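Local coordinates for alkylhydroperoxidase AhpD core: uncharacterized peroxidase-related protein (Ralstonia eutropha, PDB 2PRR) that is uncharacterised but probably acts as a peroxidase-type oxidoreductase with an AhpD-like core, at residues Phe56-His59 / Asp60-Leu64; Val141-Ala144 / Asp145-Ala148; Thr166-Phe169 / Gly170-Asn173. All blocks are in the same frame, centred on the assembly; numbering follows the deposited sequence.

How the contacts relate
All three contacts are local, and each lies along one helix or at its start, yet they sit at very different depths. Contact 3, on helix 156-179, is wholly buried, its centre about 8 Å from that of the chain. Contact 1, near the end of helix 49-63, is partly buried and touches contact 3 directly, with His-59 and Met-63 packed on Phe-169 and Leu-62 on Phe-168. Contact 2 lies on the surface at the start of helix 143-151, its centre about 26 Å from that of contact 1 and about 21 Å from that of contact 3. Chemistry follows place: capping bonds and charges outside, a histidine–carboxylate pair part-way in, aromatic rings inside. All three touch the second subunit.

Contact 1: residues Phe56-His59 / Asp60-Leu64; sequences FAYH and DALML
Two neighbours in sequence, His-59 and Asp-60, bond to each other through their side chains, while the same imidazole takes a selenomethionine against its face one turn on. ND1 of His-59 donates to OD1 of Asp-60 at 3.2 Å, a straight His-carboxylate hydrogen bond of 167° with the oxygen close to the ring plane. The carboxylate is turned well out of that plane, by 62°. The two side chains leave the helix differently, which brings ND1 and OD1 together: CG of His-59 stands anti to its backbone N (chi1 173°), whereas CG of Asp-60 lies beside its own. With ND1 donating to a carboxylate, the imidazole is held against rotation.

Met-63, present as selenomethionine, comes over one face of that imidazole. Its CG sits 3.7 Å from the ring centroid, offset toward the rim, in a CH-pi contact, and the nearest ring atom is NE2. The bend at chi2 leaves the selenium oblique to the ring, farther from it than CG. On another side of the helix CD1 of Leu-62 meets CD1 of Tyr-58 at 3.8 Å.

The backbone beneath is helical, but its last turn is less regular. His-59 O takes two donors, Met-63 N at 2.9 Å and Leu-62 N at 3.3 Å, while the bond from Leu-62 N to Tyr-58 O is weak. Asp-60 N reaches Phe-56 O at 2.8 Å.

Asp-60 has a second partner, since its OD2 forms a salt bridge with Arg-27. Tyr-58 and Leu-62 pack on Ala-54 and Glu-51 of the second subunit. Within the chain, His-59, Leu-62 and Met-63 pack against helix 156-179, on Phe-168, Ala-164 and Phe-169, and Met-63 also meets Arg-74 and Glu-75 of helix 71-84, the latter probably matching the active-site glutamate of AhpD.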
loop_
_atom_site.group_PDB
_atom_site.type_symbol
_atom_site.label_atom_id
_atom_site.label_comp_id
_atom_site.label_asym_id
_atom_site.label_seq_id
_atom_site.Cartn_x
_atom_site.Cartn_y
_atom_site.Cartn_z
ATOM N N PHE D 56 -24.026 22.224 -5.098
ATOM C CA PHE D 56 -25.389 21.744 -4.942
ATOM C C PHE D 56 -26.087 21.446 -6.241
ATOM O O PHE D 56 -26.868 20.522 -6.322
ATOM C CB PHE D 56 -26.182 22.624 -3.988
ATOM C CG PHE D 56 -25.725 22.478 -2.580
ATOM C CD1 PHE D 56 -26.075 21.354 -1.850
ATOM C CD2 PHE D 56 -24.882 23.404 -2.005
ATOM C CE1 PHE D 56 -25.610 21.187 -0.582
ATOM C CE2 PHE D 56 -24.425 23.238 -0.727
ATOM C CZ PHE D 56 -24.790 22.133 -0.017
ATOM N N ALA D 57 -25.763 22.182 -7.281
ATOM C CA ALA D 57 -26.316 21.878 -8.585
ATOM C C ALA D 57 -25.823 20.528 -9.078
ATOM O O ALA D 57 -26.577 19.771 -9.689
ATOM C CB ALA D 57 -25.962 22.966 -9.566
ATOM N N TYR D 58 -24.548 20.212 -8.823
ATOM C CA TYR D 58 -24.012 18.930 -9.242
ATOM C C TYR D 58 -24.644 17.871 -8.366
ATOM O O TYR D 58 -25.050 16.825 -8.854
ATOM C CB TYR D 58 -22.481 18.871 -9.096
ATOM C CG TYR D 58 -21.800 18.046 -10.165
ATOM C CD1 TYR D 58 -22.316 16.825 -10.576
ATOM C CD2 TYR D 58 -20.621 18.476 -10.750
ATOM C CE1 TYR D 58 -21.696 16.080 -11.566
ATOM C CE2 TYR D 58 -19.981 17.712 -11.757
ATOM C CZ TYR D 58 -20.515 16.513 -12.141
ATOM O OH TYR D 58 -19.898 15.734 -13.118
ATOM N N HIS D 59 -24.719 18.128 -7.063
ATOM C CA HIS D 59 -25.334 17.182 -6.151
ATOM C C HIS D 59 -26.774 16.812 -6.583
ATOM O O HIS D 59 -27.157 15.632 -6.642
ATOM C CB HIS D 59 -25.347 17.739 -4.723
ATOM C CG HIS D 59 -26.114 16.882 -3.762
ATOM N ND1 HIS D 59 -27.448 17.090 -3.477
ATOM C CD2 HIS D 59 -25.754 15.770 -3.079
ATOM C CE1 HIS D 59 -27.866 16.161 -2.638
ATOM N NE2 HIS D 59 -26.856 15.350 -2.378
ATOM N N ASP D 60 -27.562 17.840 -6.876
ATOM C CA ASP D 60 -28.939 17.659 -7.295
ATOM C C ASP D 60 -29.032 16.893 -8.601
ATOM O O ASP D 60 -29.893 16.053 -8.763
ATOM C CB ASP D 60 -29.612 19.021 -7.390
ATOM C CG ASP D 60 -29.878 19.645 -6.006
ATOM O OD1 ASP D 60 -29.406 19.101 -4.982
ATOM O OD2 ASP D 60 -30.593 20.670 -5.942
ATOM N N ALA D 61 -28.104 17.122 -9.520
ATOM C CA ALA D 61 -28.122 16.407 -10.808
ATOM C C ALA D 61 -27.970 14.873 -10.729
ATOM O O ALA D 61 -28.445 14.133 -11.591
ATOM C CB ALA D 61 -27.056 16.981 -11.712
ATOM N N LEU D 62 -27.308 14.400 -9.691
ATOM C CA LEU D 62 -27.056 12.990 -9.514
ATOM C C LEU D 62 -28.011 12.346 -8.520
ATOM O O LEU D 62 -28.447 11.205 -8.710
ATOM C CB LEU D 62 -25.625 12.824 -9.000
ATOM C CG LEU D 62 -24.550 13.515 -9.839
ATOM C CD1 LEU D 62 -23.188 13.334 -9.220
ATOM C CD2 LEU D 62 -24.545 12.962 -11.243
HETATM N N MSE D 63 -28.317 13.062 -7.446
HETATM C CA MSE D 63 -29.094 12.479 -6.392
HETATM C C MSE D 63 -30.589 12.714 -6.602
HETATM O O MSE D 63 -31.389 12.062 -5.960
HETATM C CB MSE D 63 -28.650 13.034 -5.036
HETATM C CG MSE D 63 -27.174 12.979 -4.755
HETATM SE SE MSE D 63 -26.495 11.194 -4.869
HETATM C CE MSE D 63 -26.987 10.572 -3.470
ATOM N N LEU D 64 -30.978 13.622 -7.491
ATOM C CA LEU D 64 -32.404 13.889 -7.688
ATOM C C LEU D 64 -32.962 13.407 -9.038
ATOM O O LEU D 64 -34.168 13.317 -9.196
ATOM C CB LEU D 64 -32.704 15.366 -7.429
ATOM C CG LEU D 64 -32.344 15.894 -6.026
ATOM C CD1 LEU D 64 -32.797 17.319 -5.823
ATOM C CD2 LEU D 64 -32.973 15.042 -4.960
#

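Contact 2: residues Val141-Ala144 / Asp145-Ala148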
loop_
_atom_site.group_PDB
_atom_site.type_symbol
_atom_site.label_atom_id
_atom_site.label_comp_id
_atom_site.label_asym_id
_atom_site.label_seq_id
_atom_site.Cartn_x
_atom_site.Cartn_y
_atom_site.Cartn_z
ATOM N N VAL D 141 -10.428 0.664 -14.439
ATOM C CA VAL D 141 -11.747 0.272 -14.879
ATOM C C VAL D 141 -11.709 -0.197 -16.323
ATOM O O VAL D 141 -11.236 0.524 -17.190
ATOM C CB VAL D 141 -12.744 1.427 -14.770
ATOM C CG1 VAL D 141 -14.019 1.068 -15.446
ATOM C CG2 VAL D 141 -12.989 1.772 -13.321
ATOM N N ASN D 142 -12.247 -1.390 -16.565
ATOM C CA ASN D 142 -12.281 -2.022 -17.894
ATOM C C ASN D 142 -13.694 -2.551 -18.256
ATOM O O ASN D 142 -14.650 -2.350 -17.501
ATOM C CB ASN D 142 -11.244 -3.145 -17.931
ATOM C CG ASN D 142 -11.470 -4.173 -16.868
ATOM O OD1 ASN D 142 -12.547 -4.296 -16.307
ATOM N ND2 ASN D 142 -10.450 -4.912 -16.572
ATOM N N GLU D 143 -13.807 -3.223 -19.400
ATOM C CA GLU D 143 -15.104 -3.751 -19.863
ATOM C C GLU D 143 -15.694 -4.859 -18.986
ATOM O O GLU D 143 -16.929 -4.995 -18.890
ATOM C CB GLU D 143 -15.013 -4.213 -21.329
ATOM C CG GLU D 143 -14.762 -3.055 -22.304
ATOM C CD GLU D 143 -15.894 -2.026 -22.330
ATOM O OE1 GLU D 143 -17.077 -2.436 -22.466
ATOM O OE2 GLU D 143 -15.588 -0.812 -22.214
ATOM N N ALA D 144 -14.809 -5.630 -18.343
ATOM C CA ALA D 144 -15.230 -6.700 -17.457
ATOM C C ALA D 144 -15.937 -6.130 -16.230
ATOM O O ALA D 144 -16.822 -6.784 -15.668
ATOM C CB ALA D 144 -14.056 -7.569 -17.057
ATOM N N ASP D 145 -15.596 -4.911 -15.828
ATOM C CA ASP D 145 -16.269 -4.296 -14.674
ATOM C C ASP D 145 -17.698 -3.932 -15.073
ATOM O O ASP D 145 -18.615 -4.036 -14.259
ATOM C CB ASP D 145 -15.508 -3.068 -14.151
ATOM C CG ASP D 145 -14.061 -3.402 -13.710
ATOM O OD1 ASP D 145 -13.798 -4.452 -13.084
ATOM O OD2 ASP D 145 -13.170 -2.587 -13.994
ATOM N N PHE D 146 -17.891 -3.505 -16.318
ATOM C CA PHE D 146 -19.234 -3.187 -16.784
ATOM C C PHE D 146 -20.035 -4.475 -16.959
ATOM O O PHE D 146 -21.200 -4.508 -16.561
ATOM C CB PHE D 146 -19.205 -2.329 -18.045
ATOM C CG PHE D 146 -18.676 -0.929 -17.815
ATOM C CD1 PHE D 146 -19.491 0.052 -17.265
ATOM C CD2 PHE D 146 -17.356 -0.601 -18.139
ATOM C CE1 PHE D 146 -18.995 1.339 -17.037
ATOM C CE2 PHE D 146 -16.861 0.683 -17.914
ATOM C CZ PHE D 146 -17.685 1.650 -17.363
ATOM N N GLU D 147 -19.416 -5.520 -17.531
ATOM C CA GLU D 147 -20.051 -6.857 -17.684
ATOM C C GLU D 147 -20.574 -7.398 -16.362
ATOM O O GLU D 147 -21.709 -7.874 -16.281
ATOM C CB GLU D 147 -19.082 -7.900 -18.262
ATOM C CG GLU D 147 -18.864 -7.825 -19.794
ATOM C CD GLU D 147 -17.695 -8.696 -20.309
ATOM O OE1 GLU D 147 -17.689 -9.916 -20.022
ATOM O OE2 GLU D 147 -16.802 -8.154 -21.017
ATOM N N ALA D 148 -19.748 -7.312 -15.327
ATOM C CA ALA D 148 -20.126 -7.787 -14.001
ATOM C C ALA D 148 -21.379 -7.122 -13.473
ATOM O O ALA D 148 -22.206 -7.771 -12.861
ATOM C CB ALA D 148 -18.988 -7.588 -13.023
#
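Asn-142 and Asp-145 exchange hydrogen bonds in both directions at the start of helix 143-151. The side-chain oxygen OD1 of Asn-142 accepts from the backbone N of Asp-145 at 3.1 Å, with the donor approaching almost in line with the amide C=O. In return, the backbone N of Asn-142 donates to OD2 of Asp-145 at 3.0 Å and 166°, reaching it from above the carboxylate plane. Asn-142 can fold back this way because its CG lies between the backbone N and the carbonyl carbon (chi1 58°). The amide and carboxylate planes end up 29° apart. The Asp-145 N-H is shared, since it also points at the backbone O of Asn-142, 3.2 Å away and well above that carbonyl plane.

Together these reciprocal bonds make a capping box, with Asn-142 as the N-cap, and they engage backbone N-H groups at a helix start, where no preceding turn supplies a carbonyl. One turn further in, regular helical bonding takes over: Glu-147 N meets Glu-143 O at 2.9 Å, and Ala-148 N meets Ala-144 O at 3.0 Å.

The apolar contact is made by Phe-146. Its CE2 touches CG1 of Val-141 at 3.8 Å, the two side chains crossing at about a right angle. CA of Glu-143 sits at the ring edge. A separate close approach, to a polar atom, brings CD2 of Phe-146 within 3.3 Å of the backbone O of Asn-142.

Charges draw in the surroundings. OD2 of Asp-145 also forms a salt bridge with Lys-133 of helix 122-137, which would help offset the negative charge beside the cap. Arg-11 of the second subunit pairs with OE2 of Glu-143 and makes a cation-pi contact with the ring of Phe-146.

Contact 3: residues Thr166-Phe169 / Gly170-Asn173; sequences TAFF and GLSN
Phe-168 O and Ser-172 N make the straightest bond between these two turns of helix 156-179, 3.0 Å long at 174°. Phe-168 O also receives a weak, bent bond from Leu-171 N. Gly-170 N is shared: it donates to Thr-166 O at 2.9 Å and weakly to Ala-167 O, which takes a weak bond from Leu-171 N at 3.3 Å. Bonding is uneven at Gly-170 and Leu-171, and regular at Ser-172.

Other polar groups find partners outside this buried stretch. Thr-166 OG1 is hydrogen-bonded to Ile-162 O, Asn-173 OD1 accepts from Asn-85 ND2, Gly-170 O accepts from Arg-174 NH1, and Asn-173 ND2 bonds weakly to Ser-82 OG.

Between the turns the apolar touches are slight: CB of Ser-172 stands 4.1 Å from CD1 of Phe-169. The rings find larger partners on other helices: Phe-169 is edge-to-face with His-94, Phe-168 meets Phe-55. Ser-172 and Asn-173 touch Cys-90, which with His-94 probably belongs to the Cys-X-X-Cys and histidine of the AhpD-like active site. The chemistry implies a central helix with Thr-166 OG1 satisfied by a backbone carbonyl and Asn-173 OD1 by an amide, its aromatic rings packed against helices 49-63, 71-84 and 88-102.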
loop_
_atom_site.group_PDB
_atom_site.type_symbol
_atom_site.label_atom_id
_atom_site.label_comp_id
_atom_site.label_asym_id
_atom_site.label_seq_id
_atom_site.Cartn_x
_atom_site.Cartn_y
_atom_site.Cartn_z
ATOM N N THR D 166 -19.881 8.303 -7.016
ATOM C CA THR D 166 -18.555 8.087 -6.429
ATOM C C THR D 166 -17.726 9.366 -6.682
ATOM O O THR D 166 -17.233 9.976 -5.743
ATOM C CB THR D 166 -17.884 6.853 -7.035
ATOM O OG1 THR D 166 -18.727 5.705 -6.868
ATOM C CG2 THR D 166 -16.497 6.599 -6.406
ATOM N N ALA D 167 -17.659 9.803 -7.938
ATOM C CA ALA D 167 -16.837 10.950 -8.333
ATOM C C ALA D 167 -17.151 12.231 -7.590
ATOM O O ALA D 167 -16.257 12.889 -7.092
ATOM C CB ALA D 167 -16.908 11.167 -9.832
ATOM N N PHE D 168 -18.421 12.578 -7.494
ATOM C CA PHE D 168 -18.799 13.794 -6.832
ATOM C C PHE D 168 -18.606 13.770 -5.311
ATOM O O PHE D 168 -18.207 14.773 -4.725
ATOM C CB PHE D 168 -20.248 14.148 -7.167
ATOM C CG PHE D 168 -20.754 15.290 -6.364
ATOM C CD1 PHE D 168 -20.351 16.579 -6.662
ATOM C CD2 PHE D 168 -21.587 15.073 -5.273
ATOM C CE1 PHE D 168 -20.797 17.649 -5.906
ATOM C CE2 PHE D 168 -22.058 16.143 -4.520
ATOM C CZ PHE D 168 -21.661 17.429 -4.846
ATOM N N PHE D 169 -18.917 12.681 -4.653
ATOM C CA PHE D 169 -18.654 12.573 -3.244
ATOM C C PHE D 169 -17.142 12.358 -2.889
ATOM O O PHE D 169 -16.756 12.524 -1.814
ATOM C CB PHE D 169 -19.586 11.573 -2.588
ATOM C CG PHE D 169 -21.051 12.055 -2.508
ATOM C CD1 PHE D 169 -21.498 12.784 -1.449
ATOM C CD2 PHE D 169 -21.932 11.784 -3.506
ATOM C CE1 PHE D 169 -22.836 13.240 -1.395
ATOM C CE2 PHE D 169 -23.315 12.256 -3.407
ATOM C CZ PHE D 169 -23.688 12.961 -2.364
ATOM N N GLY D 170 -16.345 12.044 -3.852
ATOM C CA GLY D 170 -14.871 12.032 -3.667
ATOM C C GLY D 170 -14.455 13.502 -3.580
ATOM O O GLY D 170 -13.523 13.847 -2.853
ATOM N N LEU D 171 -15.158 14.381 -4.314
ATOM C CA LEU D 171 -14.920 15.830 -4.242
ATOM C C LEU D 171 -15.377 16.322 -2.861
ATOM O O LEU D 171 -14.617 16.940 -2.102
ATOM C CB LEU D 171 -15.696 16.560 -5.369
ATOM C CG LEU D 171 -15.735 18.097 -5.476
ATOM C CD1 LEU D 171 -16.397 18.492 -6.777
ATOM C CD2 LEU D 171 -16.468 18.755 -4.318
ATOM N N SER D 172 -16.639 16.036 -2.563
ATOM C CA SER D 172 -17.245 16.381 -1.291
ATOM C C SER D 172 -16.398 15.915 -0.087
ATOM O O SER D 172 -16.157 16.670 0.849
ATOM C CB SER D 172 -18.610 15.736 -1.244
ATOM O OG SER D 172 -19.293 16.094 -0.078
ATOM N N ASN D 173 -15.964 14.659 -0.109
ATOM C CA ASN D 173 -15.118 14.118 0.947
ATOM C C ASN D 173 -13.902 14.953 1.182
ATOM O O ASN D 173 -13.617 15.322 2.324
ATOM C CB ASN D 173 -14.600 12.734 0.600
ATOM C CG ASN D 173 -15.636 11.662 0.674
ATOM O OD1 ASN D 173 -15.293 10.540 0.342
ATOM N ND2 ASN D 173 -16.933 11.987 1.040
#